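Local structure of anthranilate-CoA ligase (Stigmatella aurantiaca, 4WV3) at residues G60-L65 with I86-N91; S339-E344 with D404-H409; V427-T432 with C442-C447. The protein belongs to the ANL clan of AMP-binding enzymes, with a large N-terminal part and a smaller C-terminal domain at the edge of the ligand pocket. All blocks are in the same frame, centred on the assembly; numbering follows the deposited sequence.

In the fold
Interaction 1 lies on the opposite side of the chain's centre from the other two contacts: its centre is 34 Å from that of interaction 2 and 36 Å from that of interaction 3, with nearest atoms about 19 Å apart in both cases. Interactions 2 and 3 have centres 21 Å apart and do meet, His409 O packing on Val427 CG1 at 3.3 Å, where the AMP-binding part approaches the C-terminal domain. Of the three, interaction 2 supplies a residue of the ligand pocket, His409, which lies against 3UK. The side chain of Glu430 in interaction 3 is about 10 Å from 3UK, and Gly89 of interaction 1 is about 13 Å from it.

Interaction 1 of 3, residues G60-L65 with I86-N91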
loop_
_atom_site.group_PDB
_atom_site.type_symbol
_atom_site.label_atom_id
_atom_site.label_comp_id
_atom_site.label_asym_id
_atom_site.label_seq_id
_atom_site.Cartn_x
_atom_site.Cartn_y
_atom_site.Cartn_z
ATOM N N GLY A 60 -11.614 -17.953 -13.423
ATOM C CA GLY A 60 -10.349 -17.580 -14.032
ATOM C C GLY A 60 -10.406 -16.324 -14.880
ATOM O O GLY A 60 -9.401 -15.927 -15.472
ATOM N N GLU A 61 -11.575 -15.698 -14.945
ATOM C CA GLU A 61 -11.736 -14.466 -15.710
ATOM C C GLU A 61 -11.569 -13.230 -14.832
ATOM O O GLU A 61 -11.951 -13.230 -13.662
ATOM C CB GLU A 61 -13.093 -14.434 -16.413
ATOM C CG GLU A 61 -13.223 -15.425 -17.557
ATOM C CD GLU A 61 -14.577 -15.356 -18.232
ATOM O OE1 GLU A 61 -15.498 -14.736 -17.659
ATOM O OE2 GLU A 61 -14.721 -15.918 -19.338
ATOM N N CYS A 62 -10.998 -12.178 -15.409
ATOM C CA CYS A 62 -10.755 -10.940 -14.677
ATOM C C CYS A 62 -11.974 -10.028 -14.682
ATOM O O CYS A 62 -12.579 -9.788 -15.726
ATOM C CB CYS A 62 -9.554 -10.197 -15.264
ATOM S SG CYS A 62 -7.974 -11.032 -15.026
ATOM N N VAL A 63 -12.329 -9.523 -13.505
ATOM C CA VAL A 63 -13.416 -8.561 -13.381
ATOM C C VAL A 63 -12.874 -7.231 -12.872
ATOM O O VAL A 63 -12.181 -7.182 -11.856
ATOM C CB VAL A 63 -14.516 -9.062 -12.426
ATOM C CG1 VAL A 63 -15.658 -8.059 -12.363
ATOM C CG2 VAL A 63 -15.024 -10.423 -12.872
ATOM N N GLY A 64 -13.188 -6.155 -13.585
ATOM C CA GLY A 64 -12.705 -4.835 -13.224
ATOM C C GLY A 64 -13.453 -4.226 -12.055
ATOM O O GLY A 64 -14.684 -4.192 -12.040
ATOM N N LEU A 65 -12.705 -3.745 -11.068
ATOM C CA LEU A 65 -13.292 -3.092 -9.906
ATOM C C LEU A 65 -12.663 -1.718 -9.693
ATOM O O LEU A 65 -11.587 -1.602 -9.103
ATOM C CB LEU A 65 -13.118 -3.959 -8.657
ATOM C CG LEU A 65 -13.685 -3.413 -7.345
ATOM C CD1 LEU A 65 -15.150 -3.042 -7.505
ATOM C CD2 LEU A 65 -13.507 -4.427 -6.222
ATOM N N ILE A 86 -11.300 -13.494 -11.222
ATOM C CA ILE A 86 -10.154 -12.727 -10.746
ATOM C C ILE A 86 -10.494 -11.255 -10.536
ATOM O O ILE A 86 -10.764 -10.525 -11.489
ATOM C CB ILE A 86 -8.956 -12.854 -11.708
ATOM C CG1 ILE A 86 -8.580 -14.329 -11.885
ATOM C CG2 ILE A 86 -7.771 -12.052 -11.194
ATOM C CD1 ILE A 86 -7.415 -14.564 -12.820
ATOM N N ALA A 87 -10.477 -10.824 -9.279
ATOM C CA ALA A 87 -10.767 -9.437 -8.944
ATOM C C ALA A 87 -9.598 -8.526 -9.302
ATOM O O ALA A 87 -8.454 -8.792 -8.932
ATOM C CB ALA A 87 -11.110 -9.311 -7.467
ATOM N N VAL A 88 -9.890 -7.451 -10.026
ATOM C CA VAL A 88 -8.864 -6.493 -10.417
ATOM C C VAL A 88 -9.112 -5.136 -9.762
ATOM O O VAL A 88 -9.873 -4.316 -10.278
ATOM C CB VAL A 88 -8.803 -6.325 -11.950
ATOM C CG1 VAL A 88 -7.637 -5.427 -12.343
ATOM C CG2 VAL A 88 -8.682 -7.682 -12.626
ATOM N N GLY A 89 -8.475 -4.911 -8.616
ATOM C CA GLY A 89 -8.606 -3.656 -7.896
ATOM C C GLY A 89 -7.767 -2.562 -8.526
ATOM O O GLY A 89 -6.539 -2.593 -8.460
ATOM N N ILE A 90 -8.436 -1.585 -9.132
ATOM C CA ILE A 90 -7.756 -0.571 -9.929
ATOM C C ILE A 90 -7.604 0.757 -9.187
ATOM O O ILE A 90 -8.498 1.175 -8.453
ATOM C CB ILE A 90 -8.490 -0.344 -11.267
ATOM C CG1 ILE A 90 -8.811 -1.688 -11.926
ATOM C CG2 ILE A 90 -7.664 0.527 -12.203
ATOM C CD1 ILE A 90 -9.569 -1.570 -13.227
ATOM N N ASN A 91 -6.455 1.401 -9.383
ATOM C CA ASN A 91 -6.177 2.719 -8.822
ATOM C C ASN A 91 -7.240 3.739 -9.224
ATOM O O ASN A 91 -7.605 3.846 -10.395
ATOM C CB ASN A 91 -4.790 3.192 -9.268
ATOM C CG ASN A 91 -4.315 4.432 -8.526
ATOM O OD1 ASN A 91 -5.100 5.318 -8.191
ATOM N ND2 ASN A 91 -3.013 4.497 -8.272
HETATM O O HOH W 1 -10.951 0.392 -7.160
#
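Val63 and Leu65 exchange backbone hydrogen bonds with Ile86, Val88 and Ile90, joining the two strands of a beta-alpha-beta unit in which helix 71-83 connects strand 62-66 to strand 86-89. The short strand axes approach to 4.6 Å at 29°, and the pairs Cys62-Ile86, Val63-Ala87, Gly64-Val88 and Leu65-Gly89 set the parallel register.

The polar part is the regular parallel ladder. Val63 straddles Ala87: its N donates to Ile86 O at 2.7 Å, and its O accepts from Val88 N at 2.9 Å. Leu65 straddles Gly89 in the same way, its N bonded to Val88 O at 3.0 Å and its O taking Ile90 N at 3.2 Å. Ile86 N also bonds to Glu61 O, just ahead of strand 62-66. Where the ladder ends, a water lies within bonding distance of both Leu65 O and Ile90 O and may link the two segments.

The apolar part divides between the two sides of the sheet. Cys62, Ile86 and Val88 share one side, where Cys62 CB rests on Val88 CG2 at 3.7 Å and Cys62 SG lies beside Ile86 CB; Ile86 and Val88 continue there onto Leu172 of strand 169-175. On the other side, helix 71-83 covers Val63 with Ile80, Leu65 with Trp73 and Ser76, and Ala87 with Phe77.

Beyond the first bridge, Gly60 has a positive phi of 89°. Ile86 reaches back to this glycine: its CG1 is anti to the carbonyl carbon (chi1 -57°), and the extended chain beyond it brings CD1 to 3.6 Å from Gly60 O.

Interaction 2 of 3, residues S339-E344 with D404-H409; sequences SGKPVE and DGYYWH. With 3UK (5'-O-[(S)-[(2-aminobenzoyl)oxy](hydroxy)phosphoryl]adenosine), chain C.
Tyr407 and the Ser339-Gly340 backbone share two hydrogen bonds that hold segment 339-344 against the beta-hairpin of strands 392-401 and 407-412. Ser339 N donates to Tyr407 O at 2.7 Å, with a straight N-H angle of 164°. In return Tyr407 N reaches Gly340 O at 3.1 Å. Both polar backbone atoms of Tyr407 are thus satisfied from the neighbouring segment. The hydroxyl of Ser339 turns elsewhere, its OG bonding to Tyr399 OH.

Lys341 lies over one face of the Tyr406 ring. The bend at chi2 (-76°) helps set CE over the ring, 3.5 Å from the centroid in a CH-pi contact, and the bend at chi4 then directs NZ. NZ follows at 4.0 Å from the same centroid, 28° off the ring normal, which makes a cation-pi pair. The ammonium is also matched by a carboxylate: Asp333 OD2 forms a salt bridge with Lys341 NZ, while Asp333 OD1 bonds to Tyr406 OH. The two oxygens of Asp333 thus take the neighbouring polar ends of Lys341 and Tyr406.

Alongside, Pro342 CG touches Tyr407 CE1 at 3.8 Å, the two side chains crossing at about a right angle; Leu348 of strand 347-351 packs on both.

At the other end of the hairpin segment, His409 belongs to the pocket of 3UK. Its NE2 is bonded to Asp397 OD1, an atom that also hydrogen-bonds 3UK. An edge of the adenine, at N16 and C17, points at one face of the imidazole, with His409 CE1 3.4 Å from 3UK N16.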
loop_
_atom_site.group_PDB
_atom_site.type_symbol
_atom_site.label_atom_id
_atom_site.label_comp_id
_atom_site.label_asym_id
_atom_site.label_seq_id
_atom_site.Cartn_x
_atom_site.Cartn_y
_atom_site.Cartn_z
ATOM N N SER A 339 12.815 -0.901 9.944
ATOM C CA SER A 339 11.738 -1.766 9.479
ATOM C C SER A 339 11.515 -2.926 10.445
ATOM O O SER A 339 10.695 -3.807 10.191
ATOM C CB SER A 339 12.046 -2.301 8.079
ATOM O OG SER A 339 12.151 -1.245 7.141
ATOM N N GLY A 340 12.259 -2.924 11.546
ATOM C CA GLY A 340 12.084 -3.918 12.589
ATOM C C GLY A 340 12.837 -5.218 12.370
ATOM O O GLY A 340 13.984 -5.223 11.921
ATOM N N LYS A 341 12.176 -6.324 12.694
ATOM C CA LYS A 341 12.782 -7.648 12.640
ATOM C C LYS A 341 12.075 -8.512 11.598
ATOM O O LYS A 341 10.940 -8.219 11.219
ATOM C CB LYS A 341 12.694 -8.313 14.018
ATOM C CG LYS A 341 13.468 -7.595 15.114
ATOM C CD LYS A 341 14.961 -7.849 14.991
ATOM C CE LYS A 341 15.737 -7.136 16.089
ATOM N NZ LYS A 341 15.294 -7.552 17.448
ATOM N N PRO A 342 12.747 -9.575 11.121
ATOM C CA PRO A 342 12.129 -10.509 10.172
ATOM C C PRO A 342 10.861 -11.148 10.730
ATOM O O PRO A 342 10.820 -11.519 11.904
ATOM C CB PRO A 342 13.207 -11.579 9.988
ATOM C CG PRO A 342 14.482 -10.876 10.268
ATOM C CD PRO A 342 14.171 -9.883 11.346
ATOM N N VAL A 343 9.840 -11.271 9.890
ATOM C CA VAL A 343 8.589 -11.908 10.287
ATOM C C VAL A 343 8.703 -13.423 10.152
ATOM O O VAL A 343 9.125 -13.928 9.112
ATOM C CB VAL A 343 7.412 -11.402 9.432
ATOM C CG1 VAL A 343 6.139 -12.164 9.766
ATOM C CG2 VAL A 343 7.216 -9.906 9.632
ATOM N N GLU A 344 8.332 -14.140 11.210
ATOM C CA GLU A 344 8.402 -15.598 11.217
ATOM C C GLU A 344 7.546 -16.199 10.104
ATOM O O GLU A 344 6.352 -15.919 10.004
ATOM C CB GLU A 344 7.976 -16.150 12.581
ATOM C CG GLU A 344 8.010 -17.668 12.685
ATOM C CD GLU A 344 9.411 -18.239 12.553
ATOM O OE1 GLU A 344 10.384 -17.518 12.859
ATOM O OE2 GLU A 344 9.538 -19.411 12.139
ATOM N N ASP A 404 22.230 -4.836 16.528
ATOM C CA ASP A 404 21.212 -5.454 17.368
ATOM C C ASP A 404 20.224 -6.270 16.539
ATOM O O ASP A 404 19.289 -6.863 17.078
ATOM C CB ASP A 404 20.470 -4.390 18.180
ATOM C CG ASP A 404 21.362 -3.708 19.200
ATOM O OD1 ASP A 404 22.239 -4.387 19.774
ATOM O OD2 ASP A 404 21.186 -2.492 19.428
ATOM N N GLY A 405 20.431 -6.291 15.226
ATOM C CA GLY A 405 19.619 -7.108 14.340
ATOM C C GLY A 405 18.440 -6.395 13.704
ATOM O O GLY A 405 17.510 -7.039 13.218
ATOM N N TYR A 406 18.473 -5.066 13.695
ATOM C CA TYR A 406 17.379 -4.285 13.122
ATOM C C TYR A 406 17.646 -3.884 11.674
ATOM O O TYR A 406 18.754 -3.478 11.322
ATOM C CB TYR A 406 17.095 -3.048 13.977
ATOM C CG TYR A 406 16.530 -3.370 15.340
ATOM C CD1 TYR A 406 17.364 -3.547 16.435
ATOM C CD2 TYR A 406 15.160 -3.503 15.531
ATOM C CE1 TYR A 406 16.850 -3.843 17.685
ATOM C CE2 TYR A 406 14.637 -3.798 16.776
ATOM C CZ TYR A 406 15.487 -3.968 17.849
ATOM O OH TYR A 406 14.972 -4.261 19.091
ATOM N N TYR A 407 16.615 -3.996 10.840
ATOM C CA TYR A 407 16.728 -3.692 9.417
ATOM C C TYR A 407 16.417 -2.230 9.113
ATOM O O TYR A 407 15.358 -1.720 9.477
ATOM C CB TYR A 407 15.797 -4.597 8.609
ATOM C CG TYR A 407 16.333 -5.993 8.394
ATOM C CD1 TYR A 407 16.399 -6.902 9.442
ATOM C CD2 TYR A 407 16.768 -6.402 7.141
ATOM C CE1 TYR A 407 16.889 -8.180 9.247
ATOM C CE2 TYR A 407 17.257 -7.678 6.936
ATOM C CZ TYR A 407 17.316 -8.562 7.992
ATOM O OH TYR A 407 17.804 -9.833 7.792
ATOM N N TRP A 408 17.347 -1.563 8.436
ATOM C CA TRP A 408 17.166 -0.165 8.062
ATOM C C TRP A 408 17.122 0.006 6.549
ATOM O O TRP A 408 18.004 -0.468 5.832
ATOM C CB TRP A 408 18.276 0.700 8.656
ATOM C CG TRP A 408 18.197 0.833 10.142
ATOM C CD1 TRP A 408 18.542 -0.106 11.066
ATOM C CD2 TRP A 408 17.748 1.977 10.880
ATOM N NE1 TRP A 408 18.332 0.377 12.334
ATOM C CE2 TRP A 408 17.846 1.655 12.247
ATOM C CE3 TRP A 408 17.273 3.241 10.516
ATOM C CZ2 TRP A 408 17.487 2.551 13.253
ATOM C CZ3 TRP A 408 16.915 4.129 11.515
ATOM C CH2 TRP A 408 17.024 3.779 12.868
ATOM N N HIS A 409 16.088 0.689 6.071
ATOM C CA HIS A 409 15.901 0.907 4.643
ATOM C C HIS A 409 16.844 1.987 4.128
ATOM O O HIS A 409 16.721 3.154 4.496
ATOM C CB HIS A 409 14.455 1.310 4.360
ATOM C CG HIS A 409 14.105 1.328 2.905
ATOM N ND1 HIS A 409 13.254 2.262 2.355
ATOM C CD2 HIS A 409 14.485 0.520 1.886
ATOM C CE1 HIS A 409 13.124 2.031 1.062
ATOM N NE2 HIS A 409 13.860 0.979 0.752
HETATM C C10 3UK C . 8.658 0.334 -0.327
HETATM C C15 3UK C . 8.871 0.524 2.149
HETATM C C17 3UK C . 10.543 1.260 3.642
HETATM C C21 3UK C . 9.692 -0.714 -0.630
HETATM C C26 3UK C . 3.205 -2.300 0.641
HETATM C C28 3UK C . 3.027 -2.602 3.030
HETATM O O01 3UK C . 4.005 -0.380 -0.585
HETATM C C02 3UK C . 3.816 -1.576 -0.614
HETATM O O03 3UK C . 3.783 -2.258 -1.862
HETATM P P04 3UK C . 4.250 -1.542 -3.204
HETATM O O05 3UK C . 4.056 -2.534 -4.393
HETATM O O06 3UK C . 5.798 -1.120 -3.157
HETATM C C07 3UK C . 6.700 -1.824 -2.289
HETATM C C08 3UK C . 7.920 -0.972 -2.090
HETATM O O09 3UK C . 7.594 0.161 -1.255
HETATM N N11 3UK C . 8.168 0.189 1.006
HETATM C C12 3UK C . 6.937 -0.290 1.358
HETATM N N13 3UK C . 6.844 -0.267 2.717
HETATM C C14 3UK C . 8.030 0.232 3.231
HETATM N N16 3UK C . 10.110 1.031 2.375
HETATM N N18 3UK C . 9.796 1.007 4.709
HETATM C C19 3UK C . 8.559 0.505 4.569
HETATM N N20 3UK C . 7.766 0.237 5.717
HETATM O O22 3UK C . 10.713 -0.158 -1.436
HETATM C C23 3UK C . 8.965 -1.729 -1.377
HETATM O O24 3UK C . 9.847 -2.373 -2.318
HETATM O O25 3UK C . 3.386 -0.317 -3.454
HETATM C C27 3UK C . 3.585 -1.937 1.910
HETATM C C29 3UK C . 2.069 -3.655 2.843
HETATM C C30 3UK C . 1.690 -4.020 1.573
HETATM C C31 3UK C . 2.245 -3.354 0.453
HETATM N N32 3UK C . 1.842 -3.742 -0.899
#

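Interaction 3 of 3, residues V427-T432 with C442-C447; sequences VEVEST and CAVIGC
Glu430 OE2 accepts a hydrogen bond from Val444 N at 2.7 Å, the one such bond between these two segments. The N-H angle is 157°, and the donor meets the oxygen on its anti side, 21° out of the carboxylate plane. The side chain reaches that far because it is extended beyond CG. Sliding past Val444 in the opposite direction, it also brings CG to 3.7 Å from Val444 CG2.

The same methyl is met from a second side chain, Val429 CG1 lying 3.6 Å from Val444 CG2, with the two valines at about a right angle. Cys442 also belongs to the first shell: its SG touches Glu430 CB at 3.8 Å and sits near the carbonyl O of that residue. So does Ala443, whose CA lies beside Glu430 OE2 at 3.2 Å.

These contacts pack helix 426-433 on strand 439-448, an outermost strand of the three-stranded sheet in the C-terminal alpha/beta domain. The short axes are 7.5 Å apart at 144°, running roughly antiparallel. Ala443 and Ile445 form backbone bonds with strand 454-462, whereas Val444 between them offers its N-H to the glutamate.

Further out, Glu430 OE1 forms a salt bridge with Arg509, which holds the carboxylate from its other oxygen. Leu433 of the helix lies on Cys442 and Val444, extending the apolar contact by a residue. On the strand's far side, Ala443 and Ile445 rest on Leu512 of helix 509-520.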
loop_
_atom_site.group_PDB
_atom_site.type_symbol
_atom_site.label_atom_id
_atom_site.label_comp_id
_atom_site.label_asym_id
_atom_site.label_seq_id
_atom_site.Cartn_x
_atom_site.Cartn_y
_atom_site.Cartn_z
ATOM N N VAL A 427 17.160 7.922 2.139
ATOM C CA VAL A 427 16.343 7.733 3.334
ATOM C C VAL A 427 17.000 8.342 4.568
ATOM O O VAL A 427 16.347 9.034 5.350
ATOM C CB VAL A 427 16.056 6.241 3.595
ATOM C CG1 VAL A 427 15.282 6.062 4.894
ATOM C CG2 VAL A 427 15.290 5.639 2.431
ATOM N N GLU A 428 18.296 8.090 4.734
ATOM C CA GLU A 428 19.038 8.627 5.869
ATOM C C GLU A 428 19.078 10.152 5.845
ATOM O O GLU A 428 18.879 10.801 6.872
ATOM C CB GLU A 428 20.464 8.080 5.894
ATOM C CG GLU A 428 21.309 8.651 7.021
ATOM C CD GLU A 428 22.760 8.233 6.936
ATOM O OE1 GLU A 428 23.092 7.397 6.070
ATOM O OE2 GLU A 428 23.572 8.747 7.733
ATOM N N VAL A 429 19.338 10.716 4.670
ATOM C CA VAL A 429 19.411 12.164 4.523
ATOM C C VAL A 429 18.045 12.806 4.754
ATOM O O VAL A 429 17.933 13.810 5.458
ATOM C CB VAL A 429 19.967 12.570 3.143
ATOM C CG1 VAL A 429 20.074 14.084 3.035
ATOM C CG2 VAL A 429 21.326 11.928 2.913
ATOM N N GLU A 430 17.007 12.214 4.169
ATOM C CA GLU A 430 15.643 12.701 4.346
ATOM C C GLU A 430 15.197 12.594 5.803
ATOM O O GLU A 430 14.480 13.460 6.305
ATOM C CB GLU A 430 14.673 11.934 3.443
ATOM C CG GLU A 430 14.832 12.231 1.960
ATOM C CD GLU A 430 14.096 11.235 1.082
ATOM O OE1 GLU A 430 13.276 10.458 1.617
ATOM O OE2 GLU A 430 14.342 11.222 -0.144
ATOM N N SER A 431 15.629 11.530 6.474
ATOM C CA SER A 431 15.285 11.311 7.875
ATOM C C SER A 431 15.940 12.355 8.771
ATOM O O SER A 431 15.404 12.712 9.820
ATOM C CB SER A 431 15.704 9.908 8.318
ATOM O OG SER A 431 15.449 9.711 9.697
ATOM N N THR A 432 17.105 12.837 8.351
ATOM C CA THR A 432 17.823 13.863 9.093
ATOM C C THR A 432 17.175 15.228 8.885
ATOM O O THR A 432 17.007 15.997 9.831
ATOM C CB THR A 432 19.305 13.926 8.674
ATOM O OG1 THR A 432 19.952 12.695 9.020
ATOM C CG2 THR A 432 20.013 15.076 9.370
ATOM N N CYS A 442 10.244 15.721 2.858
ATOM C CA CYS A 442 11.251 16.058 1.858
ATOM C C CYS A 442 11.667 14.866 1.002
ATOM O O CYS A 442 11.218 13.740 1.216
ATOM C CB CYS A 442 12.486 16.665 2.528
ATOM S SG CYS A 442 13.395 15.519 3.586
ATOM N N ALA A 443 12.535 15.132 0.031
ATOM C CA ALA A 443 13.037 14.100 -0.868
ATOM C C ALA A 443 14.446 14.448 -1.338
ATOM O O ALA A 443 14.739 15.604 -1.643
ATOM C CB ALA A 443 12.105 13.934 -2.056
ATOM N N VAL A 444 15.313 13.442 -1.396
ATOM C CA VAL A 444 16.701 13.651 -1.791
ATOM C C VAL A 444 17.078 12.799 -2.998
ATOM O O VAL A 444 16.926 11.578 -2.982
ATOM C CB VAL A 444 17.668 13.349 -0.627
ATOM C CG1 VAL A 444 19.109 13.348 -1.113
ATOM C CG2 VAL A 444 17.476 14.359 0.494
ATOM N N ILE A 445 17.569 13.454 -4.046
ATOM C CA ILE A 445 17.981 12.764 -5.261
ATOM C C ILE A 445 19.422 13.114 -5.614
ATOM O O ILE A 445 20.024 13.997 -5.002
ATOM C CB ILE A 445 17.094 13.153 -6.455
ATOM C CG1 ILE A 445 17.345 14.612 -6.839
ATOM C CG2 ILE A 445 15.624 12.916 -6.134
ATOM C CD1 ILE A 445 16.578 15.063 -8.050
ATOM N N GLY A 446 19.966 12.419 -6.607
ATOM C CA GLY A 446 21.291 12.722 -7.115
ATOM C C GLY A 446 21.213 13.686 -8.282
ATOM O O GLY A 446 20.330 13.567 -9.133
ATOM N N CYS A 447 22.135 14.643 -8.325
ATOM C CA CYS A 447 22.114 15.674 -9.356
ATOM C C CYS A 447 23.524 16.163 -9.693
ATOM O O CYS A 447 24.308 16.471 -8.795
ATOM C CB CYS A 447 21.235 16.846 -8.908
ATOM S SG CYS A 447 20.973 18.127 -10.157
#